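Local structure of S-adenosylmethionine:tRNA ribosyltransferase-isomerase (Thermotoga maritima, 1VKY) at residues B[38-42]-B[329-335]; B[54-58]-B[190-195]; B[62-68]-B[199-205]; B[186-190]-B[299-303]; B[205-209]-B[242-246]. The protein probably transfers and isomerises the ribose moiety of S-adenosylmethionine onto the 7-aminomethyl group of preQ1-modified tRNA, giving epoxyqueuosine in the queuosine pathway. One frame throughout, in Å; residues are numbered along the deposited sequence.

Long-range contacts tie distant parts of a sequence into one fold, and the five contacts here gather around the chain's mixed sheet. From the N terminus, contact 1 opens first, on strand 39-44, and closes last, at the C-terminal end of helix 320-332, so the loop it closes contains the other four contacts. Contacts 2 and 3 open next and close at the two ends of helix 193-202, their segments alternating along the chain. Contact 4 crosses both and shares His190 with contact 2; it reaches strand 298-302. Contact 5 follows contact 3 in series through the shared Gln205, joins strand 205-213 to helix 240-252, and falls within the span of contact 4.

Contact 1 of 5, residues B[38-42]-B[329-335]; sequences SRLMV and EAVKRRY
Arg39 lays its guanidinium flat on the ring of Tyr335, centres 4.0 Å apart and planes at 18°, a stacked cation-pi pair. Its side chain (m,t,p) also brings CD over that face, 4.2 Å from the Tyr335 centroid. On the opposite face Met41 (t,t,m) makes a CH-pi contact, CE 3.9 Å from the same centroid and 3.7 Å from Ala330 CB; SD, oblique at 5.3 Å from the centroid, adds a Met-aromatic contact, so Arg39 and Met41 sandwich the ring. Residues 39-42 are extended; 329-332 end a helix in a Schellman motif, with Arg334 at positive phi, Tyr335 N bonded to Ala330 O (2.9 Å) and Arg334 N to Val331 O (3.0 Å). Arg39 NH1 donates to Arg333 O at 2.9 Å. One water accepts from Arg39 NE (3.1 Å) and lies 2.6 Å from Tyr335 OH, which also bonds His52. Arg39 and Tyr335 CA atoms are 7.2 Å apart. The C-terminal end of helix 320-332 is fastened to strand 39-44, between strands 49-54 and 343-346.

Contact 2 of 5, residues B[54-58]-B[190-195]; sequences IFREI and HFTPEL
Residues 55-58 form a 3-10 segment after the extended Ile54, with Glu57 N bonded to Ile54 O and Ile58 N to Phe55 O, both at 2.9 Å. Opposite, His190 ends another 3-10 segment, Phe191 is extended, and Thr192 is the N-cap of the helix starting at Pro193: its OG1, chi1 p, accepts from Leu195 N at 3.1 Å. CA atoms pair as Phe55 with His190 (7.1 Å) and Arg56 with Leu195 (6.6 Å). Phe55, chi1 t, is the hub of an aromatic cluster. Its edge meets the face of Phe191 (chi1 m) in a T-shaped pair, centroids 5.0 Å apart and planes at 89°. His190 CB sits over the Phe55 face, 3.3 Å from its centroid, a CH-pi contact, whereas the imidazole is near parallel but slid aside, centroids 5.0 Å apart. Leu195, t,p, adds CD2 at the ring edge, 3.7 Å from Phe55 CD2, and CD1 3.6 Å from Arg56 O. Ile58 (t,t) completes the core, its CD1 4.1 Å from Phe191 CZ and its CG2 4.1 Å from Leu195 CD2. The loop following strand 49-54 is thus packed against the N-terminal end of helix 193-202. Cohesion between the segments rests on close apolar and aromatic fit, while polar ends find partners outside them, Arg56 in Asp36 and His190 in Ser38 and Asn302.

Contact 3 of 5, residues B[62-68]-B[199-205]; sequences LEPGDLL and LKKKGVQ
Leucines and a valine form the apolar centre where a helix-to-strand connection meets a parallel beta bridge. Leu199 (chi1 m, chi2 t) points its CD2 to Leu62 CD1 (3.6 Å) and its CD1 to Leu68 CD1 (3.8 Å), while Val204, chi1 t, places CG2 4.0 Å from Leu62 CB and CG1 4.0 Å from Leu68 CD1. Outward from this core, the backbones run alongside one another. Leu67 and Gln205 make the parallel bridge, CA atoms 4.7 Å apart: Gln205 N donates to Asp66 O at 2.8 Å and Leu68 N to Gln205 O at 2.9 Å, so strands 67-75 and 205-213 enter the mixed sheet side by side. Both approaches need a glycine. Gly203 leaves helix 193-202 through a Schellman motif, phi/psi 98/11, with Val204 N bonded to Leu199 O (3.0 Å) and Gly203 N to Lys200 O (2.9 Å). Gly65, phi/psi 92/-17, sits in a type II turn from Glu63 to Asp66, and its N donates to Gly203 O at 2.8 Å. The Gly203 CA is only 4.2 Å from that of Pro64. At the polar edge Asp66 OD2 accepts from Glu63 N (2.9 Å) and pairs with Arg255. The extended Lys202 side chain, which also bonds Ile59 O, brings its NZ to Leu62 O at 2.8 Å.

Contact 4 of 5, residues B[186-190]-B[299-303]; sequences TAGLH and LVTNF
His190 NE2 donates to Asn302 OD1 at 3.0 Å, and the same amide reaches back through ND2 to Thr186 OG1 in a weak bond of 3.2 Å, so Asn302 (chi1 m, chi2 -28°) links both ends of segment 186-190. His190, chi1 m with chi2 -85°, presents its ring edge to the amide and uses ND1 on Ser38, while Thr186 OG1 also bonds Ser339 O. Residues 187-190 form a short 3-10 segment, with Leu189 N bonded to Thr186 O at 3.0 Å; residues 299-301 are extended. Ala187 faces the strand, its CA 5.3 Å from that of Thr301, its CB 3.9 Å from Val300 O and 4.0 Å from Thr301 CA. An unidentified ligand, probably from the crystallisation liquor, bonds Thr186 N, Ala187 N, Asn302 N and Thr301 OG1, which also bonds His304 NE2; this is consistent with a pocket beside the contact. Strand 298-302 runs between 343-346 and 256-259, and the side chain of Thr301 touches helices 261-270 and 309-318.

Contact 5 of 5, residues B[205-209]-B[242-246]; sequences QFAEV and TVRKL
Two side chains of helix 242-246 reach the backbone of strand 205-209 and carry the polar part of this contact. Lys245, chi1 m and then extended (t,t,t), reaches across from the helix so that its NZ donates to Phe206 O at 2.8 Å, while its CD lies 4.0 Å from Ala207 CB and its CE 3.8 Å from Gln205 OE1. Thr242, also chi1 m, turns OG1 to donate to Glu208 O at 2.6 Å and sets CG2 4.2 Å from Val209 CG1. A water extends this grip: it accepts from Glu208 N at 2.9 Å and donates to Thr242 OG1 at 2.8 Å. Between the two anchors sits Ala207, whose CB is 3.9 Å from Thr242 OG1; with so small a residue there, the CA atoms of Ala207 and Thr242 come within 5.6 Å. Gln205 is chi1 m and chi2 t; Phe206, chi1 m, has its CB directed away. The strand is fully extended and the helix regular, Leu246 N bonding Thr242 O at 3.0 Å. Their axes approach to 8.4 Å with 134° between directions, a crossing angle of -134°. Phe206 meets helix 193-202, whereas Gln205 and Ala207 have their CB toward helix 240-252, so that helices flank the mixed sheet in layered alpha/beta packing.

Contact 1 of 5, residues B[38-42]-B[329-335]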
# COMPACT_ATOMS: atom_id res chain seq x y z
N SER B 38 4.64 8.39 12.86
CA SER B 38 3.77 9.20 11.99
C SER B 38 3.26 10.44 12.77
O SER B 38 3.39 10.51 14.02
CB SER B 38 2.63 8.33 11.44
OG SER B 38 1.71 8.05 12.48
N ARG B 39 2.75 11.43 12.04
CA ARG B 39 2.15 12.61 12.66
C ARG B 39 0.78 12.24 13.22
O ARG B 39 0.17 11.28 12.77
CB ARG B 39 2.01 13.75 11.65
CG ARG B 39 3.34 14.13 11.11
CD ARG B 39 3.32 15.29 10.14
NE ARG B 39 3.13 16.50 10.88
CZ ARG B 39 3.21 17.72 10.38
NH1 ARG B 39 3.48 17.90 9.09
NH2 ARG B 39 3.00 18.76 11.18
N LEU B 40 0.38 12.94 14.28
CA LEU B 40 -0.94 12.78 14.91
C LEU B 40 -1.48 14.17 15.13
O LEU B 40 -0.96 14.90 15.98
CB LEU B 40 -0.82 12.06 16.28
CG LEU B 40 -2.09 11.86 17.13
CD1 LEU B 40 -3.06 10.92 16.45
CD2 LEU B 40 -1.80 11.37 18.53
N MET B 41 -2.54 14.52 14.41
CA MET B 41 -3.29 15.73 14.68
C MET B 41 -4.36 15.40 15.73
O MET B 41 -5.10 14.46 15.58
CB MET B 41 -3.99 16.25 13.42
CG MET B 41 -4.61 17.63 13.62
SD MET B 41 -5.31 18.35 12.13
CE MET B 41 -3.88 18.63 11.12
N VAL B 42 -4.43 16.22 16.78
CA VAL B 42 -5.39 16.03 17.84
C VAL B 42 -6.42 17.15 17.81
O VAL B 42 -6.06 18.33 17.91
CB VAL B 42 -4.70 15.98 19.22
CG1 VAL B 42 -5.69 15.69 20.31
CG2 VAL B 42 -3.59 14.89 19.23
N GLU B 329 -5.77 22.73 7.52
CA GLU B 329 -4.49 22.82 8.25
C GLU B 329 -3.54 21.66 7.96
O GLU B 329 -2.31 21.86 7.88
CB GLU B 329 -4.70 22.92 9.78
CG GLU B 329 -4.65 24.32 10.38
CD GLU B 329 -3.35 25.12 10.08
OE1 GLU B 329 -3.41 26.06 9.26
OE2 GLU B 329 -2.28 24.84 10.66
N ALA B 330 -4.08 20.46 7.82
CA ALA B 330 -3.24 19.30 7.47
C ALA B 330 -2.57 19.45 6.10
O ALA B 330 -1.39 19.15 5.96
CB ALA B 330 -4.04 18.01 7.52
N VAL B 331 -3.32 19.92 5.11
CA VAL B 331 -2.75 20.15 3.77
C VAL B 331 -1.68 21.23 3.87
O VAL B 331 -0.58 21.08 3.34
CB VAL B 331 -3.87 20.52 2.74
CG1 VAL B 331 -3.30 21.02 1.44
CG2 VAL B 331 -4.80 19.32 2.50
N LYS B 332 -1.99 22.31 4.58
CA LYS B 332 -1.07 23.43 4.71
C LYS B 332 0.19 22.97 5.36
O LYS B 332 1.28 23.30 4.91
CB LYS B 332 -1.72 24.54 5.52
CG LYS B 332 -0.94 25.81 5.62
CD LYS B 332 -1.63 26.80 6.53
CE LYS B 332 -0.88 28.13 6.58
NZ LYS B 332 -1.43 28.99 7.68
N ARG B 333 0.09 22.12 6.38
CA ARG B 333 1.28 21.62 7.05
C ARG B 333 1.90 20.38 6.44
O ARG B 333 2.86 19.84 6.99
CB ARG B 333 0.95 21.31 8.52
CG ARG B 333 0.67 22.55 9.29
CD ARG B 333 0.21 22.27 10.69
NE ARG B 333 -0.03 23.50 11.45
CZ ARG B 333 0.73 23.92 12.45
NH1 ARG B 333 1.83 23.26 12.81
NH2 ARG B 333 0.38 25.03 13.11
N ARG B 334 1.33 19.91 5.33
CA ARG B 334 1.93 18.84 4.53
C ARG B 334 1.86 17.50 5.25
O ARG B 334 2.75 16.65 5.14
CB ARG B 334 3.38 19.23 4.13
CG ARG B 334 3.52 20.63 3.47
CD ARG B 334 2.90 20.75 2.09
NE ARG B 334 3.58 19.89 1.12
CZ ARG B 334 3.16 19.66 -0.13
NH1 ARG B 334 2.06 20.23 -0.61
NH2 ARG B 334 3.85 18.85 -0.91
N TYR B 335 0.77 17.26 5.97
CA TYR B 335 0.54 15.92 6.51
C TYR B 335 0.43 14.96 5.32
O TYR B 335 0.05 15.35 4.20
CB TYR B 335 -0.79 15.84 7.30
CG TYR B 335 -0.70 16.29 8.74
CD1 TYR B 335 -0.41 17.60 9.07
CD2 TYR B 335 -0.93 15.37 9.79
CE1 TYR B 335 -0.35 18.02 10.43
CE2 TYR B 335 -0.88 15.78 11.13
CZ TYR B 335 -0.58 17.10 11.45
OH TYR B 335 -0.56 17.46 12.81
O HOH W 1 1.75 16.75 13.67

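Contact 2 of 5, residues B[54-58]-B[190-195]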
# COMPACT_ATOMS: atom_id res chain seq x y z
N ILE B 54 3.04 13.71 17.41
CA ILE B 54 3.55 12.48 16.83
C ILE B 54 2.79 11.34 17.46
O ILE B 54 2.41 11.43 18.63
CB ILE B 54 5.07 12.33 17.15
CG1 ILE B 54 5.84 13.47 16.52
CG2 ILE B 54 5.62 11.00 16.67
CD1 ILE B 54 5.57 13.66 15.07
N PHE B 55 2.59 10.25 16.70
CA PHE B 55 1.67 9.21 17.12
C PHE B 55 1.97 8.63 18.49
O PHE B 55 1.04 8.38 19.27
CB PHE B 55 1.54 8.07 16.10
CG PHE B 55 0.29 7.25 16.32
CD1 PHE B 55 -0.90 7.64 15.76
CD2 PHE B 55 0.30 6.14 17.13
CE1 PHE B 55 -2.06 6.91 16.01
CE2 PHE B 55 -0.83 5.43 17.39
CZ PHE B 55 -2.03 5.82 16.84
N ARG B 56 3.24 8.38 18.79
CA ARG B 56 3.59 7.74 20.08
C ARG B 56 3.18 8.60 21.28
O ARG B 56 3.02 8.08 22.38
CB ARG B 56 5.08 7.44 20.15
CG ARG B 56 5.98 8.67 20.03
CD ARG B 56 7.48 8.38 20.14
NE ARG B 56 7.88 7.31 19.22
CZ ARG B 56 8.56 7.47 18.08
NH1 ARG B 56 8.98 8.68 17.67
NH2 ARG B 56 8.82 6.39 17.35
N GLU B 57 2.97 9.89 21.05
CA GLU B 57 2.46 10.84 22.09
C GLU B 57 0.94 10.73 22.38
O GLU B 57 0.39 11.46 23.22
CB GLU B 57 2.83 12.26 21.65
CG GLU B 57 4.33 12.48 21.66
CD GLU B 57 4.79 13.71 20.90
OE1 GLU B 57 4.08 14.24 20.03
OE2 GLU B 57 5.91 14.14 21.16
N ILE B 58 0.28 9.78 21.72
CA ILE B 58 -1.13 9.48 22.02
C ILE B 58 -1.32 9.12 23.46
O ILE B 58 -2.35 9.44 24.03
CB ILE B 58 -1.70 8.35 21.09
CG1 ILE B 58 -3.23 8.29 21.18
CG2 ILE B 58 -1.07 6.97 21.41
CD1 ILE B 58 -3.84 7.50 20.08
N HIS B 190 -0.67 2.18 13.10
CA HIS B 190 0.15 3.16 13.82
C HIS B 190 0.56 2.69 15.23
O HIS B 190 1.56 3.16 15.75
CB HIS B 190 -0.57 4.50 13.95
CG HIS B 190 -0.99 5.10 12.65
ND1 HIS B 190 -0.14 5.87 11.88
CD2 HIS B 190 -2.19 5.12 12.03
CE1 HIS B 190 -0.79 6.32 10.82
NE2 HIS B 190 -2.04 5.86 10.87
N PHE B 191 -0.20 1.80 15.84
CA PHE B 191 0.17 1.28 17.15
C PHE B 191 1.27 0.22 16.99
O PHE B 191 1.05 -0.79 16.34
CB PHE B 191 -1.03 0.63 17.84
CG PHE B 191 -2.04 1.61 18.35
CD1 PHE B 191 -3.13 1.97 17.57
CD2 PHE B 191 -1.89 2.18 19.61
CE1 PHE B 191 -4.05 2.89 18.04
CE2 PHE B 191 -2.81 3.10 20.08
CZ PHE B 191 -3.89 3.45 19.31
N THR B 192 2.45 0.42 17.58
CA THR B 192 3.52 -0.59 17.59
C THR B 192 3.37 -1.46 18.84
O THR B 192 2.73 -1.05 19.79
CB THR B 192 4.89 0.07 17.62
OG1 THR B 192 4.99 0.87 18.80
CG2 THR B 192 5.07 1.05 16.46
N PRO B 193 3.98 -2.65 18.88
CA PRO B 193 3.97 -3.45 20.12
C PRO B 193 4.57 -2.71 21.32
O PRO B 193 4.11 -2.88 22.42
CB PRO B 193 4.80 -4.68 19.77
CG PRO B 193 4.77 -4.77 18.25
CD PRO B 193 4.66 -3.34 17.77
N GLU B 194 5.57 -1.89 21.08
CA GLU B 194 6.20 -1.10 22.14
C GLU B 194 5.24 -0.05 22.70
O GLU B 194 5.21 0.17 23.91
CB GLU B 194 7.47 -0.44 21.59
CG GLU B 194 8.20 0.52 22.51
N LEU B 195 4.44 0.57 21.83
CA LEU B 195 3.43 1.56 22.28
C LEU B 195 2.30 0.88 23.04
O LEU B 195 1.91 1.31 24.14
CB LEU B 195 2.91 2.38 21.08
CG LEU B 195 1.88 3.50 21.36
CD1 LEU B 195 2.37 4.51 22.42
CD2 LEU B 195 1.56 4.20 20.06

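Contact 3 of 5, residues B[62-68]-B[199-205]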
# COMPACT_ATOMS: atom_id res chain seq x y z
N LEU B 62 -4.45 9.69 27.11
CA LEU B 62 -5.18 8.54 27.59
C LEU B 62 -4.92 8.39 29.05
O LEU B 62 -3.82 8.61 29.53
CB LEU B 62 -4.80 7.26 26.83
CG LEU B 62 -5.09 7.30 25.30
CD1 LEU B 62 -4.48 6.11 24.54
CD2 LEU B 62 -6.57 7.41 25.03
N GLU B 63 -5.95 8.01 29.76
CA GLU B 63 -5.87 7.81 31.18
C GLU B 63 -6.12 6.35 31.57
O GLU B 63 -6.65 5.58 30.78
CB GLU B 63 -6.83 8.74 31.88
CG GLU B 63 -8.26 8.67 31.45
CD GLU B 63 -9.06 9.84 31.97
OE1 GLU B 63 -8.95 10.96 31.39
OE2 GLU B 63 -9.78 9.61 32.96
N PRO B 64 -5.70 5.96 32.76
CA PRO B 64 -5.94 4.62 33.25
C PRO B 64 -7.44 4.29 33.17
O PRO B 64 -8.30 5.12 33.49
CB PRO B 64 -5.46 4.69 34.71
CG PRO B 64 -4.48 5.79 34.75
CD PRO B 64 -4.95 6.78 33.74
N GLY B 65 -7.76 3.11 32.67
CA GLY B 65 -9.17 2.74 32.52
C GLY B 65 -9.80 3.07 31.17
O GLY B 65 -10.86 2.54 30.85
N ASP B 66 -9.20 3.94 30.36
CA ASP B 66 -9.72 4.14 29.00
C ASP B 66 -9.66 2.81 28.22
O ASP B 66 -8.80 1.96 28.50
CB ASP B 66 -8.95 5.21 28.25
CG ASP B 66 -9.31 6.61 28.69
OD1 ASP B 66 -10.41 6.83 29.30
OD2 ASP B 66 -8.53 7.56 28.44
N LEU B 67 -10.53 2.65 27.21
CA LEU B 67 -10.59 1.40 26.42
C LEU B 67 -10.34 1.70 24.95
O LEU B 67 -11.08 2.47 24.36
CB LEU B 67 -11.95 0.70 26.58
CG LEU B 67 -12.12 -0.66 25.85
CD1 LEU B 67 -11.39 -1.77 26.53
CD2 LEU B 67 -13.58 -1.03 25.76
N LEU B 68 -9.29 1.10 24.40
CA LEU B 68 -8.99 1.19 22.98
C LEU B 68 -9.62 -0.01 22.31
O LEU B 68 -9.34 -1.15 22.67
CB LEU B 68 -7.47 1.17 22.72
CG LEU B 68 -6.76 2.52 22.95
CD1 LEU B 68 -5.22 2.39 22.97
CD2 LEU B 68 -7.12 3.47 21.91
N LEU B 199 1.14 1.68 26.84
CA LEU B 199 -0.26 2.00 27.14
C LEU B 199 -0.84 1.09 28.21
O LEU B 199 -1.55 1.52 29.18
CB LEU B 199 -1.12 1.91 25.86
CG LEU B 199 -0.88 3.03 24.86
CD1 LEU B 199 -1.43 2.71 23.47
CD2 LEU B 199 -1.44 4.36 25.38
N LYS B 200 -0.57 -0.20 28.06
CA LYS B 200 -1.09 -1.15 29.04
C LYS B 200 -0.47 -0.87 30.43
O LYS B 200 -1.15 -0.94 31.46
CB LYS B 200 -0.78 -2.58 28.61
CG LYS B 200 -1.62 -3.05 27.44
CD LYS B 200 -1.23 -4.49 26.98
CE LYS B 200 -2.27 -4.98 25.98
NZ LYS B 200 -1.94 -6.30 25.39
N LYS B 201 0.81 -0.51 30.45
CA LYS B 201 1.49 -0.15 31.72
C LYS B 201 0.86 1.04 32.41
O LYS B 201 0.92 1.16 33.61
CB LYS B 201 2.97 0.19 31.48
CG LYS B 201 3.88 -1.02 31.28
N LYS B 202 0.30 1.96 31.63
CA LYS B 202 -0.41 3.12 32.14
C LYS B 202 -1.80 2.75 32.65
O LYS B 202 -2.45 3.55 33.32
CB LYS B 202 -0.49 4.21 31.05
CG LYS B 202 -0.99 5.60 31.56
CD LYS B 202 -0.96 6.70 30.46
CE LYS B 202 -1.24 8.09 31.09
NZ LYS B 202 -1.12 9.23 30.15
N GLY B 203 -2.28 1.53 32.35
CA GLY B 203 -3.62 1.12 32.79
C GLY B 203 -4.69 1.30 31.69
O GLY B 203 -5.89 1.19 31.95
N VAL B 204 -4.26 1.57 30.47
CA VAL B 204 -5.20 1.59 29.33
C VAL B 204 -5.62 0.13 28.93
O VAL B 204 -4.78 -0.72 28.77
CB VAL B 204 -4.59 2.32 28.14
CG1 VAL B 204 -5.58 2.37 26.95
CG2 VAL B 204 -4.18 3.73 28.55
N GLN B 205 -6.91 -0.14 28.77
CA GLN B 205 -7.39 -1.46 28.37
C GLN B 205 -7.60 -1.57 26.85
O GLN B 205 -7.75 -0.55 26.16
CB GLN B 205 -8.68 -1.76 29.09
CG GLN B 205 -8.47 -1.84 30.62
CD GLN B 205 -9.56 -2.59 31.33
OE1 GLN B 205 -10.25 -3.46 30.74
NE2 GLN B 205 -9.73 -2.28 32.61

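Contact 4 of 5, residues B[186-190]-B[299-303]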
# COMPACT_ATOMS: atom_id res chain seq x y z
N THR B 186 -6.72 0.04 8.45
CA THR B 186 -5.33 0.24 8.79
C THR B 186 -4.99 1.32 9.85
O THR B 186 -3.82 1.49 10.11
CB THR B 186 -4.48 0.58 7.51
OG1 THR B 186 -4.87 1.87 6.98
CG2 THR B 186 -4.65 -0.44 6.36
N ALA B 187 -5.95 2.05 10.46
CA ALA B 187 -5.59 3.07 11.50
C ALA B 187 -4.79 2.46 12.67
O ALA B 187 -3.88 3.09 13.20
CB ALA B 187 -6.83 3.83 12.01
N GLY B 188 -5.14 1.23 13.03
CA GLY B 188 -4.46 0.42 14.04
C GLY B 188 -2.99 0.17 13.81
O GLY B 188 -2.26 -0.08 14.74
N LEU B 189 -2.55 0.24 12.57
CA LEU B 189 -1.17 -0.07 12.22
C LEU B 189 -0.18 1.00 12.70
O LEU B 189 1.00 0.73 12.71
CB LEU B 189 -1.02 -0.28 10.71
CG LEU B 189 -1.75 -1.51 10.15
CD1 LEU B 189 -1.23 -1.82 8.78
CD2 LEU B 189 -1.64 -2.76 11.05
N HIS B 190 -0.67 2.18 13.10
CA HIS B 190 0.15 3.16 13.82
C HIS B 190 0.56 2.69 15.23
O HIS B 190 1.56 3.16 15.75
CB HIS B 190 -0.57 4.50 13.95
CG HIS B 190 -0.99 5.10 12.65
ND1 HIS B 190 -0.14 5.87 11.88
CD2 HIS B 190 -2.19 5.12 12.03
CE1 HIS B 190 -0.79 6.32 10.82
NE2 HIS B 190 -2.04 5.86 10.87
N LEU B 299 -11.95 8.95 18.93
CA LEU B 299 -11.77 8.24 17.65
C LEU B 299 -10.33 8.45 17.14
O LEU B 299 -9.90 9.59 17.05
CB LEU B 299 -12.78 8.74 16.61
CG LEU B 299 -12.58 8.26 15.13
CD1 LEU B 299 -12.63 6.76 15.09
CD2 LEU B 299 -13.59 8.78 14.21
N VAL B 300 -9.61 7.35 16.87
CA VAL B 300 -8.34 7.41 16.08
C VAL B 300 -8.61 6.92 14.65
O VAL B 300 -9.18 5.83 14.43
CB VAL B 300 -7.26 6.51 16.70
CG1 VAL B 300 -5.97 6.58 15.93
CG2 VAL B 300 -7.05 6.83 18.16
N THR B 301 -8.18 7.71 13.69
CA THR B 301 -8.46 7.42 12.30
C THR B 301 -7.44 8.09 11.36
O THR B 301 -6.72 8.99 11.75
CB THR B 301 -9.88 7.88 11.98
OG1 THR B 301 -10.25 7.49 10.64
CG2 THR B 301 -9.99 9.40 12.00
N ASN B 302 -7.42 7.64 10.11
CA ASN B 302 -6.54 8.25 9.09
C ASN B 302 -7.14 9.51 8.54
O ASN B 302 -8.24 9.92 8.93
CB ASN B 302 -6.26 7.23 7.96
CG ASN B 302 -5.45 6.00 8.44
OD1 ASN B 302 -4.67 6.07 9.39
ND2 ASN B 302 -5.65 4.88 7.76
N PHE B 303 -6.37 10.18 7.68
CA PHE B 303 -6.85 11.31 6.88
C PHE B 303 -7.50 10.79 5.61
O PHE B 303 -6.85 10.10 4.83
CB PHE B 303 -5.70 12.26 6.58
CG PHE B 303 -5.35 13.13 7.73
CD1 PHE B 303 -4.47 12.74 8.66
CD2 PHE B 303 -5.98 14.36 7.87
CE1 PHE B 303 -4.15 13.59 9.73
CE2 PHE B 303 -5.71 15.18 8.92
CZ PHE B 303 -4.78 14.80 9.85

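Contact 5 of 5, residues B[205-209]-B[242-246]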
# COMPACT_ATOMS: atom_id res chain seq x y z
N GLN B 205 -6.91 -0.14 28.77
CA GLN B 205 -7.39 -1.46 28.37
C GLN B 205 -7.60 -1.57 26.85
O GLN B 205 -7.75 -0.55 26.16
CB GLN B 205 -8.68 -1.76 29.09
CG GLN B 205 -8.47 -1.84 30.62
CD GLN B 205 -9.56 -2.59 31.33
OE1 GLN B 205 -10.25 -3.46 30.74
NE2 GLN B 205 -9.73 -2.28 32.61
N PHE B 206 -7.60 -2.80 26.35
CA PHE B 206 -7.81 -3.10 24.93
C PHE B 206 -8.96 -4.08 24.72
O PHE B 206 -9.21 -4.94 25.55
CB PHE B 206 -6.53 -3.70 24.33
CG PHE B 206 -5.44 -2.69 24.14
CD1 PHE B 206 -4.70 -2.24 25.24
CD2 PHE B 206 -5.21 -2.11 22.90
CE1 PHE B 206 -3.73 -1.24 25.08
CE2 PHE B 206 -4.23 -1.11 22.75
CZ PHE B 206 -3.49 -0.69 23.84
N ALA B 207 -9.69 -3.91 23.62
CA ALA B 207 -10.67 -4.90 23.21
C ALA B 207 -10.70 -4.93 21.72
O ALA B 207 -10.17 -4.02 21.05
CB ALA B 207 -12.04 -4.58 23.76
N GLU B 208 -11.30 -5.98 21.18
CA GLU B 208 -11.41 -6.09 19.73
C GLU B 208 -12.81 -6.35 19.20
O GLU B 208 -13.67 -7.02 19.82
CB GLU B 208 -10.37 -7.11 19.19
CG GLU B 208 -10.74 -8.55 19.22
CD GLU B 208 -9.70 -9.44 18.51
OE1 GLU B 208 -8.47 -9.09 18.54
OE2 GLU B 208 -10.13 -10.48 17.93
N VAL B 209 -13.06 -5.80 18.02
CA VAL B 209 -14.21 -6.20 17.25
C VAL B 209 -13.65 -6.85 16.01
O VAL B 209 -12.51 -6.59 15.63
CB VAL B 209 -15.19 -5.02 16.93
CG1 VAL B 209 -15.81 -4.52 18.21
CG2 VAL B 209 -14.52 -3.92 16.17
N THR B 242 -15.65 -8.30 24.69
CA THR B 242 -15.74 -6.89 24.28
C THR B 242 -17.00 -6.22 24.79
O THR B 242 -16.96 -5.09 25.26
CB THR B 242 -15.70 -6.79 22.77
OG1 THR B 242 -14.46 -7.33 22.31
CG2 THR B 242 -15.68 -5.30 22.30
N VAL B 243 -18.14 -6.90 24.71
CA VAL B 243 -19.36 -6.37 25.28
C VAL B 243 -19.18 -6.06 26.77
O VAL B 243 -19.63 -5.02 27.25
CB VAL B 243 -20.59 -7.33 25.03
CG1 VAL B 243 -21.84 -6.84 25.78
CG2 VAL B 243 -20.90 -7.46 23.53
N ARG B 244 -18.55 -6.97 27.51
CA ARG B 244 -18.31 -6.76 28.94
C ARG B 244 -17.44 -5.55 29.20
O ARG B 244 -17.72 -4.74 30.05
CB ARG B 244 -17.63 -7.99 29.56
CG ARG B 244 -17.55 -7.88 31.07
CD ARG B 244 -16.37 -8.60 31.76
NE ARG B 244 -15.79 -9.66 30.94
CZ ARG B 244 -14.52 -9.71 30.48
NH1 ARG B 244 -13.62 -8.75 30.75
NH2 ARG B 244 -14.16 -10.76 29.74
N LYS B 245 -16.35 -5.43 28.44
CA LYS B 245 -15.45 -4.30 28.61
C LYS B 245 -16.08 -2.96 28.27
O LYS B 245 -15.78 -1.94 28.91
CB LYS B 245 -14.23 -4.53 27.75
CG LYS B 245 -13.38 -5.65 28.29
CD LYS B 245 -12.05 -5.72 27.60
CE LYS B 245 -11.07 -6.45 28.49
NZ LYS B 245 -9.81 -6.64 27.73
N LEU B 246 -16.94 -2.93 27.27
CA LEU B 246 -17.63 -1.67 26.91
C LEU B 246 -18.50 -1.23 28.07
O LEU B 246 -18.56 -0.04 28.44
CB LEU B 246 -18.52 -1.88 25.65
CG LEU B 246 -17.81 -2.15 24.34
CD1 LEU B 246 -18.78 -2.73 23.35
CD2 LEU B 246 -17.18 -0.90 23.82
O HOH W 2 -11.94 -8.16 23.05